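Local coordinates for protein TRAP-type transporter, periplasmic component (Cupriavidus necator, PDB 4P8B) that binds (S)-2-acetolactate as a periplasmic solute-binding protein and probably delivers it to the membrane permease of a TRAP-type transporter, at residues Pro118-Leu123 / Leu278-Leu283; Asp124-Gly129 / Thr333-Ala338. All blocks are in the same frame, centred on the assembly; numbering follows the deposited sequence.

Following the chain from the N terminus, the first contact segments lie on helix 120-127, whose first turn enters contact 1 and whose second turn enters contact 2. The chain returns to the first half of that helix only after 154 residues, when the end of helix 258-279 and the loop behind it close contact 1. Contact 2 closes a longer loop later still, with helix 329-340 near the C terminus. Because the segments alternate along the sequence, the two loops cross. The centres lie about 15 Å apart, and a salt bridge joins the two contacts, R280 NH2 lying 2.9 Å from D124 OD1. Helix 120-127 is thus tied to segment 278-283 and to helix 329-340.

Contact 1: Pro118-Leu123 / Leu278-Leu283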
loop_
_atom_site.group_PDB
_atom_site.type_symbol
_atom_site.label_atom_id
_atom_site.label_comp_id
_atom_site.label_asym_id
_atom_site.label_seq_id
_atom_site.Cartn_x
_atom_site.Cartn_y
_atom_site.Cartn_z
ATOM N N PRO A 118 -10.643 -8.325 7.638
ATOM C CA PRO A 118 -10.574 -9.769 7.336
ATOM C C PRO A 118 -10.489 -10.128 5.856
ATOM O O PRO A 118 -10.025 -11.221 5.526
ATOM C CB PRO A 118 -11.890 -10.321 7.891
ATOM C CG PRO A 118 -12.318 -9.353 8.916
ATOM C CD PRO A 118 -11.827 -7.991 8.449
ATOM N N ASP A 119 -10.927 -9.247 4.971
ATOM C CA ASP A 119 -11.072 -9.613 3.571
ATOM C C ASP A 119 -11.228 -8.356 2.699
ATOM O O ASP A 119 -11.189 -7.225 3.197
ATOM C CB ASP A 119 -12.259 -10.582 3.394
ATOM C CG ASP A 119 -13.552 -10.063 4.008
ATOM O OD1 ASP A 119 -13.793 -8.837 4.015
ATOM O OD2 ASP A 119 -14.377 -10.890 4.446
ATOM N N TYR A 120 -11.372 -8.546 1.389
ATOM C CA TYR A 120 -11.488 -7.428 0.459
ATOM C C TYR A 120 -12.761 -6.628 0.704
ATOM O O TYR A 120 -12.765 -5.413 0.535
ATOM C CB TYR A 120 -11.414 -7.917 -0.999
ATOM C CG TYR A 120 -10.054 -8.509 -1.303
ATOM C CD1 TYR A 120 -8.948 -7.698 -1.519
ATOM C CD2 TYR A 120 -9.866 -9.882 -1.298
ATOM C CE1 TYR A 120 -7.714 -8.238 -1.750
ATOM C CE2 TYR A 120 -8.613 -10.444 -1.531
ATOM C CZ TYR A 120 -7.540 -9.612 -1.755
ATOM O OH TYR A 120 -6.289 -10.173 -1.977
ATOM N N LYS A 121 -13.836 -7.297 1.104
ATOM C CA LYS A 121 -15.093 -6.615 1.392
ATOM C C LYS A 121 -14.865 -5.609 2.521
ATOM O O LYS A 121 -15.464 -4.531 2.532
ATOM C CB LYS A 121 -16.177 -7.625 1.758
ATOM C CG LYS A 121 -17.590 -7.114 1.539
ATOM C CD LYS A 121 -18.609 -8.265 1.540
ATOM C CE LYS A 121 -20.006 -7.772 1.227
ATOM N NZ LYS A 121 -21.010 -8.876 1.280
ATOM N N ALA A 122 -13.990 -5.940 3.456
ATOM C CA ALA A 122 -13.694 -5.065 4.583
ATOM C C ALA A 122 -12.911 -3.851 4.132
ATOM O O ALA A 122 -13.198 -2.736 4.562
ATOM C CB ALA A 122 -12.943 -5.829 5.665
ATOM N N LEU A 123 -11.912 -4.044 3.283
ATOM C CA LEU A 123 -11.161 -2.922 2.777
ATOM C C LEU A 123 -12.076 -1.984 1.989
ATOM O O LEU A 123 -12.031 -0.753 2.154
ATOM C CB LEU A 123 -10.003 -3.448 1.906
ATOM C CG LEU A 123 -9.130 -2.451 1.148
ATOM C CD1 LEU A 123 -8.583 -1.392 2.059
ATOM C CD2 LEU A 123 -7.991 -3.151 0.414
ATOM N N LEU A 278 -6.615 -5.170 -11.449
ATOM C CA LEU A 278 -5.287 -5.726 -11.683
ATOM C C LEU A 278 -4.674 -6.238 -10.382
ATOM O O LEU A 278 -4.062 -7.317 -10.349
ATOM C CB LEU A 278 -4.346 -4.698 -12.313
ATOM C CG LEU A 278 -4.652 -4.222 -13.731
ATOM C CD1 LEU A 278 -3.742 -3.059 -14.119
ATOM C CD2 LEU A 278 -4.501 -5.347 -14.737
ATOM N N ALA A 279 -4.836 -5.501 -9.294
ATOM C CA ALA A 279 -4.226 -5.835 -8.023
ATOM C C ALA A 279 -4.887 -7.032 -7.373
ATOM O O ALA A 279 -4.276 -7.655 -6.513
ATOM C CB ALA A 279 -4.283 -4.624 -7.064
ATOM N N ARG A 280 -6.093 -7.378 -7.810
ATOM C CA ARG A 280 -6.810 -8.498 -7.187
ATOM C C ARG A 280 -6.831 -9.744 -8.059
ATOM O O ARG A 280 -7.484 -10.725 -7.705
ATOM C CB ARG A 280 -8.234 -8.087 -6.821
ATOM C CG ARG A 280 -8.262 -7.075 -5.704
ATOM C CD ARG A 280 -9.660 -6.789 -5.237
ATOM N NE ARG A 280 -9.628 -5.770 -4.193
ATOM C CZ ARG A 280 -10.692 -5.207 -3.638
ATOM N NH1 ARG A 280 -11.917 -5.575 -3.980
ATOM N NH2 ARG A 280 -10.514 -4.282 -2.712
ATOM N N LYS A 281 -6.131 -9.706 -9.188
ATOM C CA LYS A 281 -6.157 -10.826 -10.124
ATOM C C LYS A 281 -5.716 -12.126 -9.425
ATOM O O LYS A 281 -4.653 -12.187 -8.818
ATOM C CB LYS A 281 -5.262 -10.530 -11.329
ATOM C CG LYS A 281 -5.279 -11.620 -12.384
ATOM C CD LYS A 281 -4.336 -11.304 -13.541
ATOM C CE LYS A 281 -4.586 -12.233 -14.708
ATOM N NZ LYS A 281 -4.778 -13.626 -14.235
ATOM N N GLY A 282 -6.566 -13.150 -9.480
ATOM C CA GLY A 282 -6.258 -14.437 -8.874
ATOM C C GLY A 282 -6.206 -14.452 -7.357
ATOM O O GLY A 282 -5.706 -15.429 -6.782
ATOM N N LEU A 283 -6.753 -13.430 -6.697
ATOM C CA LEU A 283 -6.638 -13.287 -5.232
ATOM C C LEU A 283 -7.949 -13.198 -4.472
ATOM O O LEU A 283 -8.066 -13.759 -3.396
ATOM C CB LEU A 283 -5.840 -12.033 -4.876
ATOM C CG LEU A 283 -4.388 -12.114 -5.277
ATOM C CD1 LEU A 283 -3.757 -10.733 -5.220
ATOM C CD2 LEU A 283 -3.640 -13.092 -4.369
#
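This is a side-chain packing contact, an aromatic ring against an arginine, between the first turn of helix 120-127 and the loop leaving helix 258-279 in a family 7 TRAP solute-binding protein, of the periplasmic binding protein fold. The backbones stay apart: the nearest CA atoms, those of Y120 and R280, are 9.0 Å from each other, and side chains fill the interval. Y120 and R280 pass each other in opposite directions, the CD1 side of the ring reaching one face of the guanidinium near its rim. Y120 CD1 is 3.4 Å from R280 NE, yet the two planes are inclined by 47°, which rules out a parallel stack. An extended chain from CG to NE (chi2 -173°, chi3 -178°) carries the R280 head to helix 120-127, where Y120 CB approaches NH1 at 3.8 Å. Charge fixes the far end of this arginine: besides its link to D124, NH2 forms a salt bridge with E151 of strand 144-154. L123 CD2 adds a looser touch, 4.2 Å from R280 NH2. The helix start itself is defined by D119 at the N-cap, whose OD1 accepts from A122 N at 3.0 Å; its other oxygen forms a salt bridge with R342, the C-terminal residue. F154 meets the Y120 ring edge-to-face. The side chain of L123 is about 13 Å from the bound acetolactate, so the contact does not line the pocket. At the outer end of the ring, Y120 OH rests 3.5 Å from L283 CB.

Contact 2: Asp124-Gly129 / Thr333-Ala338; sequences DALTQG and TKAEGA
L126 and A335 make the closest approach in this apolar helix-to-helix contact: L126 CD2 lies 3.6 Å from both CA and CB of A335. One branch of the leucine thus bears on both backbone and methyl of the facing helix. The L126 side chain starts out beside that helix, not at it; CG is anti to the carbonyl carbon (chi1 -56°), and chi2 of -171° sends CD1 out anti to CA, leaving CD2, the folded-back branch, to meet A335. The same methyl also reaches A338 CB at 4.2 Å, bridging two positions one helical turn apart. Alongside, A125 and A338 point at each other, with their CB atoms 4.4 Å apart and A125 CB 3.8 Å from A338 O. Small side chains at 125, 335 and 338 let the backbones close in, the CA atoms of A125 and A338 being only 5.9 Å apart. Further out, helical hydrogen bonds hold these positions in phase: A338 N to K334 O, and Q128 N to D124 O. L126 also packs on L110, F111, L116 and M117, while E336, which starts out away from helix 120-127, uses OE2 for a salt bridge with K324 and a hydrogen bond with Y320. Helix 120-127 thus sits against the C-terminal helix 329-340; G129 occupies the N-cap position of helix 130-141, whose V131 touches A335 and K334, while L126 shares a backbone hydrogen bond with G132.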
loop_
_atom_site.group_PDB
_atom_site.type_symbol
_atom_site.label_atom_id
_atom_site.label_comp_id
_atom_site.label_asym_id
_atom_site.label_seq_id
_atom_site.Cartn_x
_atom_site.Cartn_y
_atom_site.Cartn_z
ATOM N N ASP A 124 -12.918 -2.556 1.133
ATOM C CA ASP A 124 -13.826 -1.750 0.327
ATOM C C ASP A 124 -14.811 -0.997 1.211
ATOM O O ASP A 124 -15.212 0.115 0.882
ATOM C CB ASP A 124 -14.572 -2.622 -0.694
ATOM C CG ASP A 124 -13.673 -3.093 -1.832
ATOM O OD1 ASP A 124 -12.632 -2.449 -2.086
ATOM O OD2 ASP A 124 -14.045 -4.082 -2.492
ATOM N N ALA A 125 -15.227 -1.597 2.327
ATOM C CA ALA A 125 -16.146 -0.920 3.243
ATOM C C ALA A 125 -15.519 0.341 3.813
ATOM O O ALA A 125 -16.232 1.282 4.139
ATOM C CB ALA A 125 -16.587 -1.849 4.352
ATOM N N LEU A 126 -14.207 0.358 3.932
ATOM C CA LEU A 126 -13.505 1.544 4.407
ATOM C C LEU A 126 -13.344 2.563 3.292
ATOM O O LEU A 126 -13.778 3.711 3.424
ATOM C CB LEU A 126 -12.161 1.180 5.025
ATOM C CG LEU A 126 -12.216 0.157 6.158
ATOM C CD1 LEU A 126 -10.859 0.064 6.811
ATOM C CD2 LEU A 126 -13.276 0.520 7.158
ATOM N N THR A 127 -12.737 2.158 2.186
ATOM C CA THR A 127 -12.407 3.135 1.159
ATOM C C THR A 127 -13.661 3.723 0.518
ATOM O O THR A 127 -13.669 4.896 0.121
ATOM C CB THR A 127 -11.557 2.517 0.057
ATOM O OG1 THR A 127 -12.299 1.440 -0.526
ATOM C CG2 THR A 127 -10.205 2.011 0.595
ATOM N N GLN A 128 -14.739 2.938 0.439
ATOM C CA GLN A 128 -15.947 3.379 -0.249
ATOM C C GLN A 128 -16.961 3.973 0.720
ATOM O O GLN A 128 -18.025 4.392 0.297
ATOM C CB GLN A 128 -16.578 2.217 -1.028
ATOM C CG GLN A 128 -15.618 1.638 -2.048
ATOM C CD GLN A 128 -16.059 0.317 -2.637
ATOM O OE1 GLN A 128 -17.068 -0.258 -2.234
ATOM N NE2 GLN A 128 -15.270 -0.193 -3.583
ATOM N N GLY A 129 -16.626 4.035 2.011
ATOM C CA GLY A 129 -17.553 4.485 3.035
ATOM C C GLY A 129 -17.112 5.734 3.786
ATOM O O GLY A 129 -16.281 6.507 3.299
ATOM N N THR A 333 -13.041 3.359 15.310
ATOM C CA THR A 333 -14.278 2.739 15.702
ATOM C C THR A 333 -15.275 2.725 14.534
ATOM O O THR A 333 -15.967 1.731 14.303
ATOM C CB THR A 333 -14.847 3.465 16.893
ATOM O OG1 THR A 333 -13.970 3.300 18.017
ATOM C CG2 THR A 333 -16.208 2.926 17.239
ATOM N N LYS A 334 -15.329 3.816 13.769
ATOM C CA LYS A 334 -16.153 3.834 12.560
ATOM C C LYS A 334 -15.723 2.739 11.576
ATOM O O LYS A 334 -16.569 2.100 10.943
ATOM C CB LYS A 334 -16.094 5.211 11.887
ATOM C CG LYS A 334 -16.891 6.258 12.630
ATOM C CD LYS A 334 -16.610 7.650 12.116
ATOM C CE LYS A 334 -17.396 8.694 12.912
ATOM N NZ LYS A 334 -17.155 10.076 12.384
ATOM N N ALA A 335 -14.415 2.511 11.455
ATOM C CA ALA A 335 -13.898 1.465 10.572
ATOM C C ALA A 335 -14.341 0.091 11.066
ATOM O O ALA A 335 -14.806 -0.745 10.275
ATOM C CB ALA A 335 -12.394 1.550 10.492
ATOM N N GLU A 336 -14.199 -0.142 12.366
ATOM C CA GLU A 336 -14.615 -1.417 12.964
ATOM C C GLU A 336 -16.072 -1.695 12.660
ATOM O O GLU A 336 -16.457 -2.812 12.329
ATOM C CB GLU A 336 -14.354 -1.415 14.470
ATOM C CG GLU A 336 -12.877 -1.387 14.839
ATOM C CD GLU A 336 -12.607 -1.030 16.287
ATOM O OE1 GLU A 336 -13.559 -0.657 17.013
ATOM O OE2 GLU A 336 -11.440 -1.122 16.723
ATOM N N GLY A 337 -16.906 -0.673 12.803
ATOM C CA GLY A 337 -18.323 -0.840 12.545
ATOM C C GLY A 337 -18.674 -1.083 11.094
ATOM O O GLY A 337 -19.523 -1.909 10.782
ATOM N N ALA A 338 -18.025 -0.354 10.201
ATOM C CA ALA A 338 -18.235 -0.558 8.770
ATOM C C ALA A 338 -17.869 -1.977 8.352
ATOM O O ALA A 338 -18.564 -2.603 7.545
ATOM C CB ALA A 338 -17.420 0.456 7.977
#